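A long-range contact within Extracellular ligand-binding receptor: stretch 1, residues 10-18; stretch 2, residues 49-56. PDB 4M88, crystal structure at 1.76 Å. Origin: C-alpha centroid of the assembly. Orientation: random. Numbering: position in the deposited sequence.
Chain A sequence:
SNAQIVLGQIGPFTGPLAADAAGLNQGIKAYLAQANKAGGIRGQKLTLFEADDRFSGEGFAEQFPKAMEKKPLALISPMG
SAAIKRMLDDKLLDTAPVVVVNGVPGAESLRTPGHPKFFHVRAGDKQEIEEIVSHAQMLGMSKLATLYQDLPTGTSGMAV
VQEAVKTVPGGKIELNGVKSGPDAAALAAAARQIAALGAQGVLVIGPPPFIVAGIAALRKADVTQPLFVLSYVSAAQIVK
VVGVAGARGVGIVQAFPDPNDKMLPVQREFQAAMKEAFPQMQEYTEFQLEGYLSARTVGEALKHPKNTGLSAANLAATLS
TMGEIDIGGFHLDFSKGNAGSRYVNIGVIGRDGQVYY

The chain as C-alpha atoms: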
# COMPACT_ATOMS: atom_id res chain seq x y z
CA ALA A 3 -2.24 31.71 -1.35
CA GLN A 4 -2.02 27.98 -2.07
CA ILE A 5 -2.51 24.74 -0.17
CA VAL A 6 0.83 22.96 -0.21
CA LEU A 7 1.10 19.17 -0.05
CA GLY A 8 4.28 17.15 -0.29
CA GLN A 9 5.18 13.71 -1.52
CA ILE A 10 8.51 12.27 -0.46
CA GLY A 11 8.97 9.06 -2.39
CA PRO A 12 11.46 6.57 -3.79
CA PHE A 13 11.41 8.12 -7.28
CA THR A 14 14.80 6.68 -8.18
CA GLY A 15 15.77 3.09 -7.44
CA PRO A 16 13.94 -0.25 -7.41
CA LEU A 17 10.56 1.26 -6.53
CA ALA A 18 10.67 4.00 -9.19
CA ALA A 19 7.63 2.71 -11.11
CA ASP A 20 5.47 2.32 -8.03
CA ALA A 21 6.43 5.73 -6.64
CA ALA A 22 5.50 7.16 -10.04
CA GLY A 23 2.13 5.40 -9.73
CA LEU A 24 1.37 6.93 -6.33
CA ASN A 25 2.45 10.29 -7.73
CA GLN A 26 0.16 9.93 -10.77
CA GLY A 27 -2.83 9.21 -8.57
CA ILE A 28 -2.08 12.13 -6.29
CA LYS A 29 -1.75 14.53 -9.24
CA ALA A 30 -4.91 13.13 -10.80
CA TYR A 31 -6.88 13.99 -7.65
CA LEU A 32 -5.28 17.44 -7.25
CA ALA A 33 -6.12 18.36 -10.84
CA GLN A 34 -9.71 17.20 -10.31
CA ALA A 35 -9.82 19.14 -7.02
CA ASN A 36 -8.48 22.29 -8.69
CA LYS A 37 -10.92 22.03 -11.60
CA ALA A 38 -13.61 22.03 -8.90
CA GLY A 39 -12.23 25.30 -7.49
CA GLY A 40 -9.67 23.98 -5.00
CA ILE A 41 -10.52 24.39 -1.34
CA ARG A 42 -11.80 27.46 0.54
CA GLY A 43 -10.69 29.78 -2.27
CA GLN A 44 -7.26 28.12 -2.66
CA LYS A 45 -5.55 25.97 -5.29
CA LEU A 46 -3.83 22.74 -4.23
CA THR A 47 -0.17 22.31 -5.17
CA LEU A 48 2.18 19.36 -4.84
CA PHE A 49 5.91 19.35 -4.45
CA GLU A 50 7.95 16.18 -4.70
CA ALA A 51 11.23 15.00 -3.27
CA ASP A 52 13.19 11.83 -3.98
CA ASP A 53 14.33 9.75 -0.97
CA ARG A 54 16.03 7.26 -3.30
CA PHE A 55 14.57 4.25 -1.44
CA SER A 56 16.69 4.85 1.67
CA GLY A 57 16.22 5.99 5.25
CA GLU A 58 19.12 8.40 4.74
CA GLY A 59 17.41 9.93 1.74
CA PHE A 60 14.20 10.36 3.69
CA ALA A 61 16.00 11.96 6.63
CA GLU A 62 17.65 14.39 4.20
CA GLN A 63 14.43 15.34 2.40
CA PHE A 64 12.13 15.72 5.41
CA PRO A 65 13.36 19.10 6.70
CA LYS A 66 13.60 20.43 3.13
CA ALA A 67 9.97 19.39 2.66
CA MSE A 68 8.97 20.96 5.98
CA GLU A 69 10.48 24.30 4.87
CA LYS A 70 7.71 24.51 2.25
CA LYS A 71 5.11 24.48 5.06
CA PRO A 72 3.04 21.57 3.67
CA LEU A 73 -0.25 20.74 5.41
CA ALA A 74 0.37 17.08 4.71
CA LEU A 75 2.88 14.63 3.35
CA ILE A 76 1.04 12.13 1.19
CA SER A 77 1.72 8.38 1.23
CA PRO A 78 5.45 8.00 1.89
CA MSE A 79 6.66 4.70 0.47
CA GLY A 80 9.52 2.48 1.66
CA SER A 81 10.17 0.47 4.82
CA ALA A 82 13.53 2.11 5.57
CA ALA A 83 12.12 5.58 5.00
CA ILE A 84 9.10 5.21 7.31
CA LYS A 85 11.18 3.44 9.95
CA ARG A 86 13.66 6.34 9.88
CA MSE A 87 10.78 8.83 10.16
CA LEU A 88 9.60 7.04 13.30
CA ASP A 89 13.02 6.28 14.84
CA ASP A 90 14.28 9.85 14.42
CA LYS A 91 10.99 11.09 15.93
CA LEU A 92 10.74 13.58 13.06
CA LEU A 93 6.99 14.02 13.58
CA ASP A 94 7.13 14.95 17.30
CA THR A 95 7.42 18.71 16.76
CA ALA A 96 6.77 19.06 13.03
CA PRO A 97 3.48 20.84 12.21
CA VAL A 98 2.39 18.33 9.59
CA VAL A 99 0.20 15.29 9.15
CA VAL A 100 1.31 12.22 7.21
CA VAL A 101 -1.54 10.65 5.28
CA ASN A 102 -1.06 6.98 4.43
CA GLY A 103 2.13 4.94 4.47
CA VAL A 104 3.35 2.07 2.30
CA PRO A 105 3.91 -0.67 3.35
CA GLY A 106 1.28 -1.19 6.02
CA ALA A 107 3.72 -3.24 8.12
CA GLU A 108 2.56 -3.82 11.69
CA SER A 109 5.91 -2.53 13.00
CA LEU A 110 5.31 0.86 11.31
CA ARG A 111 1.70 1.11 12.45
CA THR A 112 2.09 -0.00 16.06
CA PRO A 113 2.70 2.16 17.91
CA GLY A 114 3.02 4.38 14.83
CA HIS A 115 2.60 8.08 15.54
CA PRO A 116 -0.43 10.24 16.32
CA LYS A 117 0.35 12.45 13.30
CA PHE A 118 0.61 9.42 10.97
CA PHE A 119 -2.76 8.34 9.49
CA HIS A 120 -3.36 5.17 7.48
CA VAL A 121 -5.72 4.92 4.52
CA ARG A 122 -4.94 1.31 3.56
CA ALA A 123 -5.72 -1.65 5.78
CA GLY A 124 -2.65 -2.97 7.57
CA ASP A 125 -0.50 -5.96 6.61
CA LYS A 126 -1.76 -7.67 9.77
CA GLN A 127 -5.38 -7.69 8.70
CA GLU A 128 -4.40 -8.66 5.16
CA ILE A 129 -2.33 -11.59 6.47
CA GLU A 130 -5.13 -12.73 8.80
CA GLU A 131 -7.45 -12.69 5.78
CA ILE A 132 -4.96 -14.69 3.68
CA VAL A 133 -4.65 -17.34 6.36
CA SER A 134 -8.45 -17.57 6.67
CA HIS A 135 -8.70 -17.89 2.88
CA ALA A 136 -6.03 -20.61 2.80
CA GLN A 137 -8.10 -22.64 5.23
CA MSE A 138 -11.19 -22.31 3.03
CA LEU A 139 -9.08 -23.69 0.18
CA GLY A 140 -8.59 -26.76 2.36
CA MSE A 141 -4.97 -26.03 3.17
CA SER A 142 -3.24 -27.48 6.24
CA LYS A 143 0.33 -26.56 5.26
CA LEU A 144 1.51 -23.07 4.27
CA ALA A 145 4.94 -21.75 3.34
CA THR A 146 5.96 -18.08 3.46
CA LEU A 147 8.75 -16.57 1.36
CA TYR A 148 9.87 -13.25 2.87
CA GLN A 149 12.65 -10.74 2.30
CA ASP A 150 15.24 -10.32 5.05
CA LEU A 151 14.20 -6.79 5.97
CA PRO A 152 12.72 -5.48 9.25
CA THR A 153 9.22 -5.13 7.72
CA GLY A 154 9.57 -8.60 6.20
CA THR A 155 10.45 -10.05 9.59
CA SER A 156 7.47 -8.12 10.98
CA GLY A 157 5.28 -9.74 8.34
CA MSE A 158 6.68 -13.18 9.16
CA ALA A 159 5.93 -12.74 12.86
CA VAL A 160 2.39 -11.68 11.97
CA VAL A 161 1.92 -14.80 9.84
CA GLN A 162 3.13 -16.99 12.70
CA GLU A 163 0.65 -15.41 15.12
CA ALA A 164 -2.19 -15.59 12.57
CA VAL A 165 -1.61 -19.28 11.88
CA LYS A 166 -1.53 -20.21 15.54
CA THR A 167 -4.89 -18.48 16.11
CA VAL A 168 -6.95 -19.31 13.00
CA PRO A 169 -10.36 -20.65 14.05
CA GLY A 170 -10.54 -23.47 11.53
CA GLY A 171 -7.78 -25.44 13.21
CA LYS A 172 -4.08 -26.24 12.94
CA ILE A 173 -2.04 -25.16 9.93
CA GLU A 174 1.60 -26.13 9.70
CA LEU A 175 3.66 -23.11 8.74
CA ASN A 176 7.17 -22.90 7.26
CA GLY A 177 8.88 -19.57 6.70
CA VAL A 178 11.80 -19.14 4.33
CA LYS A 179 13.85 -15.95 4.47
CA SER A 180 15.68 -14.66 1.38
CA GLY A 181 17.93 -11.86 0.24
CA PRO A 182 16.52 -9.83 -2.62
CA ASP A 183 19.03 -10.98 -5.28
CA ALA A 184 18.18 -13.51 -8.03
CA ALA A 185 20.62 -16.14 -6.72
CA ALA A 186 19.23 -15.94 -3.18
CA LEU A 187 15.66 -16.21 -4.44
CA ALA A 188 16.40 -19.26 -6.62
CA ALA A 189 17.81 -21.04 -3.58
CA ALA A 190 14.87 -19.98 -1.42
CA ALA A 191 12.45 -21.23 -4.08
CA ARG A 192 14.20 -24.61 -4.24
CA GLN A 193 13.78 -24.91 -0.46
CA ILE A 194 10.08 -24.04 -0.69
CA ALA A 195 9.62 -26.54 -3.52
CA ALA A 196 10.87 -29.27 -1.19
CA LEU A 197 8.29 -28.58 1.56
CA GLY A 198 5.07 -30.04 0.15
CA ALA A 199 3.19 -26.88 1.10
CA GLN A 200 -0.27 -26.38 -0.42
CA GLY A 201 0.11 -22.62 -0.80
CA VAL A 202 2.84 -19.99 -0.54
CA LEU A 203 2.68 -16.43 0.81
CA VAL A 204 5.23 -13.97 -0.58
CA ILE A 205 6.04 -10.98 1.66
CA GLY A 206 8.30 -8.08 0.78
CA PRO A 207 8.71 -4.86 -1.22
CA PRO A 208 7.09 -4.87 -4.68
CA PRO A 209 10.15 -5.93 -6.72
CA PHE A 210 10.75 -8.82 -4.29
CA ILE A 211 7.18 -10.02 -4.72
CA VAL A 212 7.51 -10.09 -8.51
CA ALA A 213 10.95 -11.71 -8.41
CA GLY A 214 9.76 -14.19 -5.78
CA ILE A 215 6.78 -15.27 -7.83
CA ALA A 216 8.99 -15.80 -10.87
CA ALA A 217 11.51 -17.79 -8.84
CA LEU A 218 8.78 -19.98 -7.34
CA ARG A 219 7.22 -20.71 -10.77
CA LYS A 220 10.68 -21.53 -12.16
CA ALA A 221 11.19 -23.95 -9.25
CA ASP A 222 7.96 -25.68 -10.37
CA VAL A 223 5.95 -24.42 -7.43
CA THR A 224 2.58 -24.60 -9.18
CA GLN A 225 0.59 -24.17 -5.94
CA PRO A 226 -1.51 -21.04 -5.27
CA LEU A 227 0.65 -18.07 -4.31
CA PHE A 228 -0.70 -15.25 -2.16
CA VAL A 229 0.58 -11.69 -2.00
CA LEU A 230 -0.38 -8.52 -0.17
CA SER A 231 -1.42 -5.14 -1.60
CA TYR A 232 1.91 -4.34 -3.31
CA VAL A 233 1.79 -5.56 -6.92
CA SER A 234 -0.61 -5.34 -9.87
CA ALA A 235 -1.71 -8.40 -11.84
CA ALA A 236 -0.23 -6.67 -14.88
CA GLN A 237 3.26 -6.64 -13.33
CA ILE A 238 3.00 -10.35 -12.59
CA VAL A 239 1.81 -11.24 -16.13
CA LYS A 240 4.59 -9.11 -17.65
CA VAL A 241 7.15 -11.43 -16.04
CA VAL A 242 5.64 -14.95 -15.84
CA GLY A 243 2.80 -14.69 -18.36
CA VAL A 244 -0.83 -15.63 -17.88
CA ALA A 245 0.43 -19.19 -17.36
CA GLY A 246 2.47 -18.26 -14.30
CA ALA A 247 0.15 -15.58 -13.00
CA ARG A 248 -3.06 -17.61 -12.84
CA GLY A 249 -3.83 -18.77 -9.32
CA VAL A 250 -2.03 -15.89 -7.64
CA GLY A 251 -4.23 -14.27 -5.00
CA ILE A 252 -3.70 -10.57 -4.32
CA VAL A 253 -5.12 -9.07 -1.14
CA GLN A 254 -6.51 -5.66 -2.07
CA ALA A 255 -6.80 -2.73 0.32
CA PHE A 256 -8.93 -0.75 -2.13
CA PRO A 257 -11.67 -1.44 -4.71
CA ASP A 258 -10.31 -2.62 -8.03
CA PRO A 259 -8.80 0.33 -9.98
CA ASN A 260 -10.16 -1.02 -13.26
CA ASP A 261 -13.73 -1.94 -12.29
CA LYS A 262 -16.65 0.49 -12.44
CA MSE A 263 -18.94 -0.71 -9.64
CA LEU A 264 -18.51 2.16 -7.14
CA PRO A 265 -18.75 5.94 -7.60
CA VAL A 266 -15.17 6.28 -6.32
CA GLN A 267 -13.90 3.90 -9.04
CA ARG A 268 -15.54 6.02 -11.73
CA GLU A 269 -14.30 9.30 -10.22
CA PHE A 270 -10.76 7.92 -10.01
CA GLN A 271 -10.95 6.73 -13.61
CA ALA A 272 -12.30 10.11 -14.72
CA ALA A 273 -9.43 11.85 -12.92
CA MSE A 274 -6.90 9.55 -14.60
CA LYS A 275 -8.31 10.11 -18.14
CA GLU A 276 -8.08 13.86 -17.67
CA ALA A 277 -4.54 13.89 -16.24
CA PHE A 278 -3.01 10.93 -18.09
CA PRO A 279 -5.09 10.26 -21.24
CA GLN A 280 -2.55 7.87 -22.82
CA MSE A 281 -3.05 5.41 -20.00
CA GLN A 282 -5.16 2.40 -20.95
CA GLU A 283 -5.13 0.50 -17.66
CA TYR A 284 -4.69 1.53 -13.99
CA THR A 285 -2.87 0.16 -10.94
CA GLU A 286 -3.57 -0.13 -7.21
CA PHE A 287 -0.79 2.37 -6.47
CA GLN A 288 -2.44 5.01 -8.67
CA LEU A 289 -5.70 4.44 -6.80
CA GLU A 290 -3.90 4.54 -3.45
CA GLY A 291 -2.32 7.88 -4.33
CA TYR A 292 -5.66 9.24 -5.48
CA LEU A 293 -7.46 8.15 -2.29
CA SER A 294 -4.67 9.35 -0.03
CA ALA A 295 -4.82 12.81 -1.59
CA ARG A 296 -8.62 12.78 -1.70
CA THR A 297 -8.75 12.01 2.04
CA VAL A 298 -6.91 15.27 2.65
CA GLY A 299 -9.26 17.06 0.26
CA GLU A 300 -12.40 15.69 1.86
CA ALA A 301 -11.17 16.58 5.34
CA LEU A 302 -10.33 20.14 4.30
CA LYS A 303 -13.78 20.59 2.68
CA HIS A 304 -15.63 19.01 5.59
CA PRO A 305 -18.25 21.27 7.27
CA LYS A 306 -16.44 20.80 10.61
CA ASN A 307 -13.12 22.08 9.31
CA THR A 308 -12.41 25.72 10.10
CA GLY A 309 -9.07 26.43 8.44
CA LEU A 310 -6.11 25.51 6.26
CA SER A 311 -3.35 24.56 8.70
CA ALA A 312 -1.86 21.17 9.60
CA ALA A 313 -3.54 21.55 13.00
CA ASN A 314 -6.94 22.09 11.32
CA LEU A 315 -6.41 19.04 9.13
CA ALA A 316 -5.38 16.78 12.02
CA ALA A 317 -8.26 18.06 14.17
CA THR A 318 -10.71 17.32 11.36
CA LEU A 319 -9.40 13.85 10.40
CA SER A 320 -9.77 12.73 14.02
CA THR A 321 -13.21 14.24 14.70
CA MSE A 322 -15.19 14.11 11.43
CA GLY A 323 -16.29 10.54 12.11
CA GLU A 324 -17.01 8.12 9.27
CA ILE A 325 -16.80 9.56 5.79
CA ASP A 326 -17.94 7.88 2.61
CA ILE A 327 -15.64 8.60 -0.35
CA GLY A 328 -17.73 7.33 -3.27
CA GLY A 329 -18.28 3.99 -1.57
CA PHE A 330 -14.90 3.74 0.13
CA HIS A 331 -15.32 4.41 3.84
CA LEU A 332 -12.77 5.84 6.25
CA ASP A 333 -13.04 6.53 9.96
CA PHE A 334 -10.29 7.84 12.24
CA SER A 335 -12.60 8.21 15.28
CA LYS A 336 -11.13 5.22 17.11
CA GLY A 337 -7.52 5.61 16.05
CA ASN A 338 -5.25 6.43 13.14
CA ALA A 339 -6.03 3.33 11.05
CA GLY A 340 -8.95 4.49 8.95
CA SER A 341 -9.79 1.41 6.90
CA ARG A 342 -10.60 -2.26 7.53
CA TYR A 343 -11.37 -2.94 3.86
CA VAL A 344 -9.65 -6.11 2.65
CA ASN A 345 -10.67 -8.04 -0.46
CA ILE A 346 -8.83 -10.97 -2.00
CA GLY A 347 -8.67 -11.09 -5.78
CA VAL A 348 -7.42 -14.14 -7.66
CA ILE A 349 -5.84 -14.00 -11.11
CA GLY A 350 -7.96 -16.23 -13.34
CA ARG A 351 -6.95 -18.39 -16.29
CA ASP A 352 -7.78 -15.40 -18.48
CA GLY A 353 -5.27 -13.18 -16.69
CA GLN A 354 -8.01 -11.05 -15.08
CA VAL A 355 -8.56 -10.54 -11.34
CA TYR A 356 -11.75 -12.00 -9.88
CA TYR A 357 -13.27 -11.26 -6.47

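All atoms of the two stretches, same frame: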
# COMPACT_ATOMS: atom_id res chain seq x y z
N ILE A 10 7.15 12.80 -0.46
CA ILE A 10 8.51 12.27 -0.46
C ILE A 10 8.42 10.80 -0.84
O ILE A 10 7.69 10.04 -0.21
CB ILE A 10 9.17 12.40 0.91
CG1 ILE A 10 9.23 13.88 1.34
CG2 ILE A 10 10.56 11.82 0.87
CD1 ILE A 10 9.79 14.08 2.75
N GLY A 11 9.16 10.40 -1.87
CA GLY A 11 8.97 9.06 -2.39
C GLY A 11 10.23 8.52 -3.01
O GLY A 11 11.16 9.27 -3.33
N PRO A 12 10.29 7.19 -3.19
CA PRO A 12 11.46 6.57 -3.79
C PRO A 12 11.42 6.67 -5.32
O PRO A 12 11.27 5.66 -6.01
CB PRO A 12 11.35 5.11 -3.33
CG PRO A 12 9.85 4.89 -3.19
CD PRO A 12 9.29 6.21 -2.72
N PHE A 13 11.55 7.89 -5.84
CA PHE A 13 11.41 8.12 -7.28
C PHE A 13 12.55 7.55 -8.12
O PHE A 13 12.36 7.24 -9.30
CB PHE A 13 11.19 9.60 -7.56
CG PHE A 13 9.91 10.13 -6.99
CD1 PHE A 13 8.69 9.70 -7.50
CD2 PHE A 13 9.92 11.03 -5.93
CE1 PHE A 13 7.49 10.16 -6.98
CE2 PHE A 13 8.71 11.50 -5.40
CZ PHE A 13 7.51 11.07 -5.93
N THR A 14 13.72 7.41 -7.53
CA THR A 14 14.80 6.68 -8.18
C THR A 14 15.09 5.41 -7.40
O THR A 14 14.93 5.38 -6.17
CB THR A 14 16.07 7.54 -8.34
OG1 THR A 14 16.46 8.05 -7.06
CG2 THR A 14 15.79 8.71 -9.25
N GLY A 15 15.49 4.35 -8.09
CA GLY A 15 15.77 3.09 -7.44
C GLY A 15 14.73 2.04 -7.78
O GLY A 15 13.94 2.23 -8.69
N PRO A 16 14.72 0.93 -7.03
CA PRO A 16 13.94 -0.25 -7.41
C PRO A 16 12.44 -0.06 -7.29
O PRO A 16 11.70 -0.89 -7.81
CB PRO A 16 14.44 -1.33 -6.44
CG PRO A 16 14.98 -0.59 -5.28
CD PRO A 16 15.54 0.70 -5.82
N LEU A 17 11.99 0.99 -6.62
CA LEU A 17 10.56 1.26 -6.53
C LEU A 17 10.11 2.42 -7.41
O LEU A 17 9.02 2.95 -7.24
CB LEU A 17 10.13 1.54 -5.09
CG LEU A 17 9.58 0.35 -4.31
CD1 LEU A 17 10.62 -0.71 -4.23
CD2 LEU A 17 9.17 0.79 -2.91
N ALA A 18 10.95 2.83 -8.36
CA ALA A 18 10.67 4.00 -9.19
C ALA A 18 9.28 3.97 -9.84
O ALA A 18 8.56 4.97 -9.84
CB ALA A 18 11.74 4.16 -10.26
N PHE A 49 4.49 19.42 -4.13
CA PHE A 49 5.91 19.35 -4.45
C PHE A 49 6.36 17.93 -4.17
O PHE A 49 5.70 17.20 -3.42
CB PHE A 49 6.72 20.35 -3.65
CG PHE A 49 6.83 20.02 -2.21
CD1 PHE A 49 7.89 19.26 -1.74
CD2 PHE A 49 5.87 20.47 -1.32
CE1 PHE A 49 7.98 18.93 -0.40
CE2 PHE A 49 5.96 20.16 0.03
CZ PHE A 49 7.01 19.39 0.49
N GLU A 50 7.46 17.55 -4.79
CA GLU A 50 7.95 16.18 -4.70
C GLU A 50 9.40 16.20 -4.29
O GLU A 50 10.13 17.16 -4.55
CB GLU A 50 7.81 15.48 -6.05
CG GLU A 50 6.37 15.31 -6.50
CD GLU A 50 6.11 15.88 -7.88
OE1 GLU A 50 6.92 16.71 -8.35
OE2 GLU A 50 5.09 15.51 -8.49
N ALA A 51 9.84 15.12 -3.66
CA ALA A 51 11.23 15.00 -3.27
C ALA A 51 11.57 13.53 -3.30
O ALA A 51 10.76 12.70 -2.89
CB ALA A 51 11.44 15.58 -1.88
N ASP A 52 12.76 13.21 -3.80
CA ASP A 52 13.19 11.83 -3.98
C ASP A 52 14.03 11.36 -2.80
O ASP A 52 15.08 11.94 -2.52
CB ASP A 52 14.00 11.73 -5.29
CG ASP A 52 14.52 10.33 -5.58
OD1 ASP A 52 14.00 9.35 -5.02
OD2 ASP A 52 15.46 10.23 -6.40
N ASP A 53 13.57 10.31 -2.10
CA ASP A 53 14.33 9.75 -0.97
C ASP A 53 15.22 8.60 -1.41
O ASP A 53 16.00 8.06 -0.61
CB ASP A 53 13.39 9.33 0.19
CG ASP A 53 12.44 8.17 -0.16
OD1 ASP A 53 12.86 7.20 -0.85
OD2 ASP A 53 11.25 8.20 0.27
N ARG A 54 15.13 8.24 -2.69
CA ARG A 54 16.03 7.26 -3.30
C ARG A 54 15.94 5.87 -2.67
O ARG A 54 16.92 5.11 -2.68
CB ARG A 54 17.49 7.74 -3.28
CG ARG A 54 17.69 9.15 -3.83
CD ARG A 54 19.16 9.54 -3.86
NE ARG A 54 19.79 9.50 -2.54
CZ ARG A 54 19.68 10.45 -1.62
NH1 ARG A 54 18.94 11.53 -1.85
NH2 ARG A 54 20.30 10.32 -0.45
N PHE A 55 14.77 5.53 -2.12
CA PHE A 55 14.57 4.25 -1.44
C PHE A 55 15.57 3.99 -0.32
O PHE A 55 16.12 2.90 -0.21
CB PHE A 55 14.61 3.08 -2.44
CG PHE A 55 13.97 1.83 -1.92
CD1 PHE A 55 12.72 1.88 -1.30
CD2 PHE A 55 14.60 0.60 -2.06
CE1 PHE A 55 12.12 0.73 -0.82
CE2 PHE A 55 14.00 -0.56 -1.58
CZ PHE A 55 12.76 -0.49 -0.96
N SER A 56 15.79 5.00 0.52
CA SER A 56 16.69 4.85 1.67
C SER A 56 16.20 5.68 2.86
O SER A 56 15.55 6.71 2.69
CB SER A 56 18.10 5.29 1.31
OG SER A 56 18.12 6.66 0.97
O HOH W 1 8.93 8.02 1.13

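Where parallel strands end, their loops often inherit the task of satisfying polar groups, and aspartate does this well because one carboxylate can serve several backbone amides. Here two strand ends run parallel, pairing Ile10 with Ala51 and Gly11 with Asp52. Gly11 uses both its polar backbone atoms: its N donates to Ala51 O (3.0 Å), and its O accepts from Asp53 N (2.9 Å). Ile10 and Ala51 put their side chains on the same face of the sheet.

From the last rung of the ladder, the Asp52 side chain reaches further. With chi1 in t, its carboxylate meets the opposing loop, where Asp52 OD1 accepts from Thr14 N (3.2 Å) and Asp52 OD2 receives a very short bond from Thr14 OG1 (2.5 Å). Asp52 OD1 also accepts from Arg54 N (2.8 Å), so one oxygen ties its own turn to the neighbouring loop. Asp53, buried, braces its own turn: its OD1 accepts from Phe55 N (2.8 Å), while a water lies 2.5 Å from Asp53 OD2 and 2.7 Å from Ile10 O, linking the two residues.

Apolar packing closes the far end. Leu17 lays CD1 over one face of the Phe55 ring, 4.2 Å from its centroid, and Pro16 CG meets Phe55 CD2 at 3.5 Å. Pro12, lacking an amide hydrogen, leaves no donor unsatisfied and packs CB against Phe55 CB (3.9 Å).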